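Local coordinates for Carboxylesterase/phospholipase family protein (Francisella tularensis subsp. tularensis, PDB 4F21) that probably hydrolyses carboxylic ester bonds as a serine hydrolase of the alpha/beta hydrolase superfamily, at residues Lys219-Met224 and Met230-Asp235; Ser164-Ala169 and Gln195-Val200. All coordinates share one frame; numbering follows the deposited sequence.

Contact 1: Lys219-Met224 and Met230-Asp235; sequences KHYVGM and MEEIKD
Asp235 OD2 is held by two side chains of strand segment 219-221, the phenol of Tyr221 and the ammonium of Lys219. Tyr221 OH donates a hydrogen bond of 3.0 Å to Asp235 OD2, meeting the anti lone pair, the one directed away from the other carboxylate oxygen; the acceptor lies at the edge of the ring, close to its plane. The pull of Lys219 is weaker, a long salt bridge with 3.8 Å between Lys219 NZ and Asp235 OD2. Its extended chain runs past the carboxylate, so that Lys219 CD passes 3.5 Å from Asp235 OD2, and one water ties the two residues again, accepting from Lys219 NZ and donating to Asp235 O. The lysine charge would be expected to favour the ionised form of Asp235.

One turn earlier in the helix, Glu232 lies over a face of the Tyr221 ring. Glu232 CB makes a CH-pi contact 4.0 Å from the ring centroid, displaced toward the phenol rim, and its closest ring atom is Tyr221 CZ at 3.6 Å. With CG anti to the backbone N (chi1 -178°) and the chain extended, the glutamate runs out past Tyr221 CE1, its carboxylate plane about 20° from that of the ring, to bring Glu232 OE1 3.3 Å from Met224 SD. That oxygen also takes a weak hydrogen bond from Cys229 N, next to the first turn of the helix.

The strand and helix segments run nearly antiparallel, their axes 9.8 Å apart. Strand 216-221 is an outermost strand of the mixed sheet, beside strand 186-191, where Cys189 touches both Tyr221 and Glu232; helix 230-243 lies against these two strands through Glu232, while Ile233, whose CB is turned away from the strand, reaches the loop residues Ile56 and Phe60.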
ATOM      1  N   LYS A 219     -11.795   0.996  -6.857  1.00 29.77           N
ATOM      2  CA  LYS A 219     -11.817   0.498  -8.225  1.00 37.83           C
ATOM      3  C   LYS A 219     -11.625  -1.014  -8.276  1.00 46.74           C
ATOM      4  O   LYS A 219     -10.498  -1.504  -8.217  1.00 50.30           O
ATOM      5  CB  LYS A 219     -10.736   1.196  -9.057  1.00 19.69           C
ATOM      6  CG  LYS A 219     -10.729   2.705  -8.899  1.00 15.99           C
ATOM      7  CD  LYS A 219     -10.032   3.389 -10.056  1.00 29.62           C
ATOM      8  CE  LYS A 219     -10.271   4.889 -10.015  1.00 38.85           C
ATOM      9  NZ  LYS A 219      -9.771   5.568 -11.239  1.00 57.10           N
ATOM     10  N   HIS A 220     -12.724  -1.756  -8.383  1.00 56.56           N
ATOM     11  CA  HIS A 220     -12.629  -3.207  -8.505  1.00 51.22           C
ATOM     12  C   HIS A 220     -12.657  -3.650  -9.964  1.00 34.27           C
ATOM     13  O   HIS A 220     -13.258  -2.990 -10.810  1.00 40.70           O
ATOM     14  CB  HIS A 220     -13.715  -3.923  -7.688  1.00 61.41           C
ATOM     15  CG  HIS A 220     -15.092  -3.809  -8.266  1.00 54.11           C
ATOM     16  ND1 HIS A 220     -16.077  -3.031  -7.694  1.00 51.16           N
ATOM     17  CD2 HIS A 220     -15.655  -4.388  -9.352  1.00 30.04           C
ATOM     18  CE1 HIS A 220     -17.182  -3.130  -8.409  1.00 46.23           C
ATOM     19  NE2 HIS A 220     -16.952  -3.945  -9.423  1.00 29.09           N
ATOM     20  N   TYR A 221     -12.003  -4.770 -10.249  1.00 38.04           N
ATOM     21  CA  TYR A 221     -11.898  -5.267 -11.618  1.00 52.41           C
ATOM     22  C   TYR A 221     -12.527  -6.652 -11.765  1.00 27.27           C
ATOM     23  O   TYR A 221     -12.115  -7.604 -11.107  1.00 32.26           O
ATOM     24  CB  TYR A 221     -10.432  -5.276 -12.069  1.00 59.19           C
ATOM     25  CG  TYR A 221      -9.786  -3.909 -12.008  1.00 51.30           C
ATOM     26  CD1 TYR A 221      -9.233  -3.431 -10.826  1.00 55.98           C
ATOM     27  CD2 TYR A 221      -9.747  -3.090 -13.127  1.00 44.32           C
ATOM     28  CE1 TYR A 221      -8.654  -2.177 -10.760  1.00 47.12           C
ATOM     29  CE2 TYR A 221      -9.167  -1.834 -13.072  1.00 47.60           C
ATOM     30  CZ  TYR A 221      -8.623  -1.383 -11.886  1.00 41.56           C
ATOM     31  OH  TYR A 221      -8.046  -0.136 -11.825  1.00 33.25           O
ATOM     32  N   VAL A 222     -13.537  -6.753 -12.623  1.00  8.13           N
ATOM     33  CA  VAL A 222     -14.239  -8.011 -12.828  1.00 35.84           C
ATOM     34  C   VAL A 222     -13.295  -9.036 -13.444  1.00 44.01           C
ATOM     35  O   VAL A 222     -12.414  -8.685 -14.229  1.00 53.96           O
ATOM     36  CB  VAL A 222     -15.479  -7.831 -13.732  1.00 57.89           C
ATOM     37  CG1 VAL A 222     -16.368  -9.076 -13.688  1.00  8.46           C
ATOM     38  CG2 VAL A 222     -16.264  -6.598 -13.311  1.00 57.36           C
ATOM     39  N   GLY A 223     -13.467 -10.297 -13.066  1.00 44.51           N
ATOM     40  CA  GLY A 223     -12.683 -11.375 -13.635  1.00 46.27           C
ATOM     41  C   GLY A 223     -11.314 -11.511 -13.007  1.00 40.28           C
ATOM     42  O   GLY A 223     -10.826 -12.621 -12.801  1.00 60.47           O
ATOM     43  N   MET A 224     -10.693 -10.378 -12.698  1.00 29.94           N
ATOM     44  CA  MET A 224      -9.354 -10.380 -12.127  1.00 33.31           C
ATOM     45  C   MET A 224      -9.333 -11.062 -10.765  1.00 42.13           C
ATOM     46  O   MET A 224     -10.246 -10.891  -9.952  1.00 29.71           O
ATOM     47  CB  MET A 224      -8.810  -8.957 -12.006  1.00 23.30           C
ATOM     48  CG  MET A 224      -7.309  -8.904 -11.807  1.00 25.46           C
ATOM     49  SD  MET A 224      -6.684  -7.238 -11.579  1.00 34.66           S
ATOM     50  CE  MET A 224      -7.253  -6.896  -9.919  1.00 53.41           C
ATOM     51  N   MET A 230      -3.877  -4.827 -16.794  1.00 37.41           N
ATOM     52  CA  MET A 230      -3.423  -3.736 -17.624  1.00 29.53           C
ATOM     53  C   MET A 230      -4.252  -2.469 -17.481  1.00 18.10           C
ATOM     54  O   MET A 230      -3.713  -1.393 -17.530  1.00 24.66           O
ATOM     55  CB  MET A 230      -3.281  -4.192 -19.075  1.00 27.73           C
ATOM     56  CG  MET A 230      -1.969  -4.870 -19.402  1.00  9.76           C
ATOM     57  SD  MET A 230      -0.466  -3.837 -19.630  1.00122.04           S
ATOM     58  CE  MET A 230      -0.407  -2.948 -18.111  1.00 12.63           C
ATOM     59  N   GLU A 231      -5.553  -2.612 -17.287  1.00 35.08           N
ATOM     60  CA  GLU A 231      -6.465  -1.496 -17.054  1.00 44.76           C
ATOM     61  C   GLU A 231      -6.107  -0.879 -15.708  1.00 19.14           C
ATOM     62  O   GLU A 231      -6.050   0.346 -15.553  1.00 32.77           O
ATOM     63  CB  GLU A 231      -7.916  -1.993 -17.019  1.00 42.07           C
ATOM     64  CG  GLU A 231      -8.318  -2.830 -18.241  1.00 27.10           C
ATOM     65  CD  GLU A 231      -8.411  -2.008 -19.518  1.00 44.20           C
ATOM     66  OE1 GLU A 231      -8.477  -0.764 -19.423  1.00 59.49           O
ATOM     67  OE2 GLU A 231      -8.411  -2.608 -20.615  1.00 52.81           O
ATOM     68  N   GLU A 232      -5.823  -1.749 -14.745  1.00 28.64           N
ATOM     69  CA  GLU A 232      -5.406  -1.331 -13.413  1.00 29.21           C
ATOM     70  C   GLU A 232      -4.093  -0.567 -13.482  1.00 34.66           C
ATOM     71  O   GLU A 232      -3.928   0.428 -12.802  1.00 48.54           O
ATOM     72  CB  GLU A 232      -5.258  -2.542 -12.496  1.00 32.60           C
ATOM     73  CG  GLU A 232      -4.880  -2.197 -11.071  1.00 33.52           C
ATOM     74  CD  GLU A 232      -4.926  -3.402 -10.163  1.00 35.32           C
ATOM     75  OE1 GLU A 232      -5.094  -4.529 -10.679  1.00 29.17           O
ATOM     76  OE2 GLU A 232      -4.795  -3.225  -8.935  1.00 44.14           O
ATOM     77  N   ILE A 233      -3.166  -1.036 -14.312  1.00 32.75           N
ATOM     78  CA  ILE A 233      -1.882  -0.362 -14.486  1.00 24.88           C
ATOM     79  C   ILE A 233      -2.096   1.047 -15.033  1.00 14.19           C
ATOM     80  O   ILE A 233      -1.482   2.013 -14.568  1.00 22.01           O
ATOM     81  CB  ILE A 233      -0.950  -1.160 -15.413  1.00 43.05           C
ATOM     82  CG1 ILE A 233      -0.270  -2.285 -14.634  1.00 48.44           C
ATOM     83  CG2 ILE A 233       0.114  -0.268 -16.004  1.00 70.56           C
ATOM     84  CD1 ILE A 233       0.695  -1.789 -13.584  1.00  5.32           C
ATOM     85  N   LYS A 234      -2.991   1.153 -16.009  1.00 39.27           N
ATOM     86  CA  LYS A 234      -3.395   2.455 -16.530  1.00 30.40           C
ATOM     87  C   LYS A 234      -3.932   3.350 -15.415  1.00 58.35           C
ATOM     88  O   LYS A 234      -3.559   4.521 -15.322  1.00 63.55           O
ATOM     89  CB  LYS A 234      -4.454   2.300 -17.627  1.00 23.98           C
ATOM     90  CG  LYS A 234      -4.994   3.622 -18.149  1.00 56.15           C
ATOM     91  CD  LYS A 234      -6.347   3.456 -18.827  1.00 78.00           C
ATOM     92  CE  LYS A 234      -6.896   4.808 -19.267  1.00 91.07           C
ATOM     93  NZ  LYS A 234      -8.298   4.715 -19.766  1.00 86.65           N
ATOM     94  N   ASP A 235      -4.800   2.799 -14.567  1.00 24.60           N
ATOM     95  CA  ASP A 235      -5.385   3.585 -13.480  1.00 26.72           C
ATOM     96  C   ASP A 235      -4.360   4.022 -12.423  1.00 57.46           C
ATOM     97  O   ASP A 235      -4.472   5.103 -11.845  1.00 78.24           O
ATOM     98  CB  ASP A 235      -6.540   2.832 -12.815  1.00 26.05           C
ATOM     99  CG  ASP A 235      -7.874   3.108 -13.481  1.00 40.60           C
ATOM    100  OD1 ASP A 235      -7.949   4.057 -14.290  1.00 36.20           O
ATOM    101  OD2 ASP A 235      -8.848   2.381 -13.181  1.00 26.23           O
TER
HETATM  102  O   HOH W   1      -6.993   6.668 -11.575  1.00 15.17           O

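Contact 2: Ser164-Ala169 and Gln195-Val200; sequences STYLPA and QVLPEV
Leu197 inserts its forked tip between the main chain at Ser164 and the side chain of Tyr166. The CD2 branch lies against the backbone, 3.1 Å from Ser164 O, a close van der Waals approach without a polar bond, and it also passes 4.1 Å from Thr165 CA. The other branch, CD1, meets the root of the tyrosine: Leu197 CD1 is 3.7 Å from Tyr166 CB and 3.8 Å from Tyr166 CG, and comes to the ring obliquely. The two side chains cross at about a right angle, and no hydrogen bond joins the segments.

A chi1 of 69° puts Tyr166 CG between the backbone N and the carbonyl carbon, which brings the near side of the ring, CG and CD1, to the leucine methyls as well as CB. Pro168 CD lies over the centre of one face of the ring, 4.1 Å above its plane, while the phenol hydroxyl is hydrogen-bonded to Asn82 OD1. With CG anti to the backbone N (chi1 -153°), Leu197 carries both methyls to the Ser164-Tyr166 chain.

The backbone behind the leucine is held in turn. Leu197 N and Val196 N both donate to Asp194 OD1, and Leu197 O accepts from His190 NE2. On the other segment, Thr165 OG1 is hydrogen-bonded to Ser140 O, which ties the loop after strand 159-163 to the turn bearing that serine.

Leu197 also touches His226. Ser140, His226 and Asp194 have charge-relay geometry, consistent with the catalytic triad of an alpha/beta hydrolase, in which the acid loop follows a strand of the central sheet.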
ATOM      1  N   SER A 164      -5.294  -5.101  -3.724  1.00 50.88           N
ATOM      2  CA  SER A 164      -5.604  -6.472  -3.326  1.00 21.46           C
ATOM      3  C   SER A 164      -5.269  -6.738  -1.864  1.00 25.62           C
ATOM      4  O   SER A 164      -4.744  -7.797  -1.529  1.00 20.69           O
ATOM      5  CB  SER A 164      -4.859  -7.463  -4.218  1.00  8.94           C
ATOM      6  OG  SER A 164      -4.963  -7.076  -5.574  1.00 20.41           O
ATOM      7  N   THR A 165      -5.587  -5.780  -0.998  1.00 22.01           N
ATOM      8  CA  THR A 165      -5.189  -5.864   0.403  1.00 15.92           C
ATOM      9  C   THR A 165      -6.326  -5.612   1.393  1.00 39.52           C
ATOM     10  O   THR A 165      -7.079  -4.645   1.268  1.00 53.28           O
ATOM     11  CB  THR A 165      -4.048  -4.881   0.712  1.00 29.04           C
ATOM     12  OG1 THR A 165      -2.927  -5.165  -0.134  1.00 69.78           O
ATOM     13  CG2 THR A 165      -3.625  -5.019   2.150  1.00 41.31           C
ATOM     14  N   TYR A 166      -6.432  -6.491   2.383  1.00 39.92           N
ATOM     15  CA  TYR A 166      -7.418  -6.356   3.446  1.00 42.73           C
ATOM     16  C   TYR A 166      -6.880  -5.485   4.582  1.00 51.24           C
ATOM     17  O   TYR A 166      -5.740  -5.030   4.535  1.00 29.53           O
ATOM     18  CB  TYR A 166      -7.844  -7.735   3.967  1.00 16.43           C
ATOM     19  CG  TYR A 166      -6.784  -8.495   4.745  1.00 25.63           C
ATOM     20  CD1 TYR A 166      -5.468  -8.561   4.304  1.00 25.53           C
ATOM     21  CD2 TYR A 166      -7.107  -9.149   5.926  1.00 34.30           C
ATOM     22  CE1 TYR A 166      -4.509  -9.253   5.019  1.00 39.17           C
ATOM     23  CE2 TYR A 166      -6.157  -9.843   6.644  1.00 21.08           C
ATOM     24  CZ  TYR A 166      -4.860  -9.894   6.189  1.00 26.58           C
ATOM     25  OH  TYR A 166      -3.914 -10.585   6.912  1.00 49.28           O
ATOM     26  N   LEU A 167      -7.704  -5.256   5.600  1.00 38.85           N
ATOM     27  CA  LEU A 167      -7.322  -4.387   6.707  1.00 28.32           C
ATOM     28  C   LEU A 167      -7.353  -5.139   8.036  1.00 46.63           C
ATOM     29  O   LEU A 167      -8.361  -5.109   8.742  1.00 79.61           O
ATOM     30  CB  LEU A 167      -8.253  -3.175   6.759  1.00 24.09           C
ATOM     31  CG  LEU A 167      -7.672  -1.848   7.246  1.00 56.47           C
ATOM     32  CD1 LEU A 167      -6.359  -1.549   6.542  1.00 76.18           C
ATOM     33  CD2 LEU A 167      -8.662  -0.721   7.009  1.00 63.96           C
ATOM     34  N   PRO A 168      -6.245  -5.817   8.382  1.00 43.76           N
ATOM     35  CA  PRO A 168      -6.157  -6.644   9.590  1.00 50.52           C
ATOM     36  C   PRO A 168      -5.867  -5.818  10.834  1.00 57.16           C
ATOM     37  O   PRO A 168      -5.401  -4.685  10.718  1.00 52.08           O
ATOM     38  CB  PRO A 168      -4.959  -7.544   9.293  1.00 29.06           C
ATOM     39  CG  PRO A 168      -4.073  -6.685   8.482  1.00 26.32           C
ATOM     40  CD  PRO A 168      -4.986  -5.841   7.618  1.00 38.77           C
ATOM     41  N   ALA A 169      -6.139  -6.393  12.003  1.00 69.67           N
ATOM     42  CA  ALA A 169      -5.871  -5.745  13.287  1.00 71.95           C
ATOM     43  C   ALA A 169      -6.427  -4.325  13.350  1.00 63.45           C
ATOM     44  O   ALA A 169      -5.811  -3.435  13.934  1.00 52.03           O
ATOM     45  CB  ALA A 169      -4.377  -5.748  13.587  1.00 55.54           C
ATOM     46  N   GLN A 195      -9.627 -15.294  -4.824  1.00 38.37           N
ATOM     47  CA  GLN A 195      -9.950 -16.358  -3.880  1.00 18.77           C
ATOM     48  C   GLN A 195      -8.861 -16.474  -2.828  1.00 13.71           C
ATOM     49  O   GLN A 195      -8.926 -17.318  -1.936  1.00 16.38           O
ATOM     50  CB  GLN A 195     -10.118 -17.695  -4.605  1.00 36.77           C
ATOM     51  CG  GLN A 195     -11.415 -17.832  -5.395  1.00 63.06           C
ATOM     52  CD  GLN A 195     -11.481 -19.129  -6.191  1.00 67.98           C
ATOM     53  OE1 GLN A 195     -10.449 -19.707  -6.538  1.00 80.49           O
ATOM     54  NE2 GLN A 195     -12.697 -19.592  -6.481  1.00 18.74           N
ATOM     55  N   VAL A 196      -7.844 -15.630  -2.961  1.00 25.17           N
ATOM     56  CA  VAL A 196      -6.779 -15.534  -1.972  1.00 31.08           C
ATOM     57  C   VAL A 196      -7.115 -14.415  -0.987  1.00 22.15           C
ATOM     58  O   VAL A 196      -6.949 -14.558   0.227  1.00 25.75           O
ATOM     59  CB  VAL A 196      -5.410 -15.258  -2.652  1.00 55.78           C
ATOM     60  CG1 VAL A 196      -4.445 -14.578  -1.692  1.00 28.44           C
ATOM     61  CG2 VAL A 196      -4.811 -16.548  -3.209  1.00  9.24           C
ATOM     62  N   LEU A 197      -7.612 -13.308  -1.526  1.00 22.98           N
ATOM     63  CA  LEU A 197      -7.984 -12.150  -0.729  1.00 24.24           C
ATOM     64  C   LEU A 197      -9.277 -11.571  -1.304  1.00 32.88           C
ATOM     65  O   LEU A 197      -9.238 -10.647  -2.115  1.00 47.25           O
ATOM     66  CB  LEU A 197      -6.853 -11.118  -0.769  1.00 37.20           C
ATOM     67  CG  LEU A 197      -6.657 -10.137   0.389  1.00 46.62           C
ATOM     68  CD1 LEU A 197      -7.394 -10.591   1.633  1.00 55.90           C
ATOM     69  CD2 LEU A 197      -5.173  -9.993   0.682  1.00 31.53           C
ATOM     70  N   PRO A 198     -10.430 -12.128  -0.888  1.00 43.06           N
ATOM     71  CA  PRO A 198     -11.762 -11.826  -1.437  1.00 31.23           C
ATOM     72  C   PRO A 198     -12.091 -10.333  -1.489  1.00 21.84           C
ATOM     73  O   PRO A 198     -11.514  -9.547  -0.742  1.00 16.03           O
ATOM     74  CB  PRO A 198     -12.704 -12.556  -0.475  1.00 46.32           C
ATOM     75  CG  PRO A 198     -11.894 -13.693   0.040  1.00 43.70           C
ATOM     76  CD  PRO A 198     -10.499 -13.142   0.179  1.00 51.77           C
ATOM     77  N   GLU A 199     -13.029  -9.964  -2.360  1.00 31.67           N
ATOM     78  CA  GLU A 199     -13.318  -8.562  -2.655  1.00 26.60           C
ATOM     79  C   GLU A 199     -13.945  -7.790  -1.493  1.00 25.42           C
ATOM     80  O   GLU A 199     -13.685  -6.594  -1.321  1.00 28.50           O
ATOM     81  CB  GLU A 199     -14.211  -8.450  -3.897  1.00 37.74           C
ATOM     82  CG  GLU A 199     -14.329  -7.032  -4.435  1.00 52.31           C
ATOM     83  CD  GLU A 199     -15.444  -6.868  -5.447  1.00 46.86           C
ATOM     84  OE1 GLU A 199     -15.734  -5.712  -5.821  1.00 58.46           O
ATOM     85  OE2 GLU A 199     -16.029  -7.889  -5.866  1.00 37.65           O
ATOM     86  N   VAL A 200     -14.771  -8.471  -0.703  1.00 35.29           N
ATOM     87  CA  VAL A 200     -15.449  -7.845   0.434  1.00 49.79           C
ATOM     88  C   VAL A 200     -14.477  -7.346   1.504  1.00 41.69           C
ATOM     89  O   VAL A 200     -14.842  -6.534   2.354  1.00 54.71           O
ATOM     90  CB  VAL A 200     -16.480  -8.793   1.081  1.00 59.86           C
ATOM     91  CG1 VAL A 200     -17.675  -8.986   0.160  1.00 90.55           C
ATOM     92  CG2 VAL A 200     -15.836 -10.129   1.426  1.00 35.73           C
TER

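Overall arrangement
Both contacts lie close to the probable Ser140-His226-Asp194 triad, their centres about 16 Å apart. The second segment of contact 2, 195-200, follows directly on Asp194, the presumed acid, whereas His226 belongs to the five-residue connection between the segments of contact 1. The side chain of Leu197 in contact 2 touches His226; Met224 of contact 1 lies near the triad without touching. The contacts follow in series along the chain: helix 199-210, whose start closes contact 2, leads to strand 216-221, where contact 1 opens. They also meet directly, with His220 CG 3.2 Å from Glu199 OE1, a packing contact. All touching residues of contact 2 are buried, those of contact 1 only in part, toward the outer edge of the sheet.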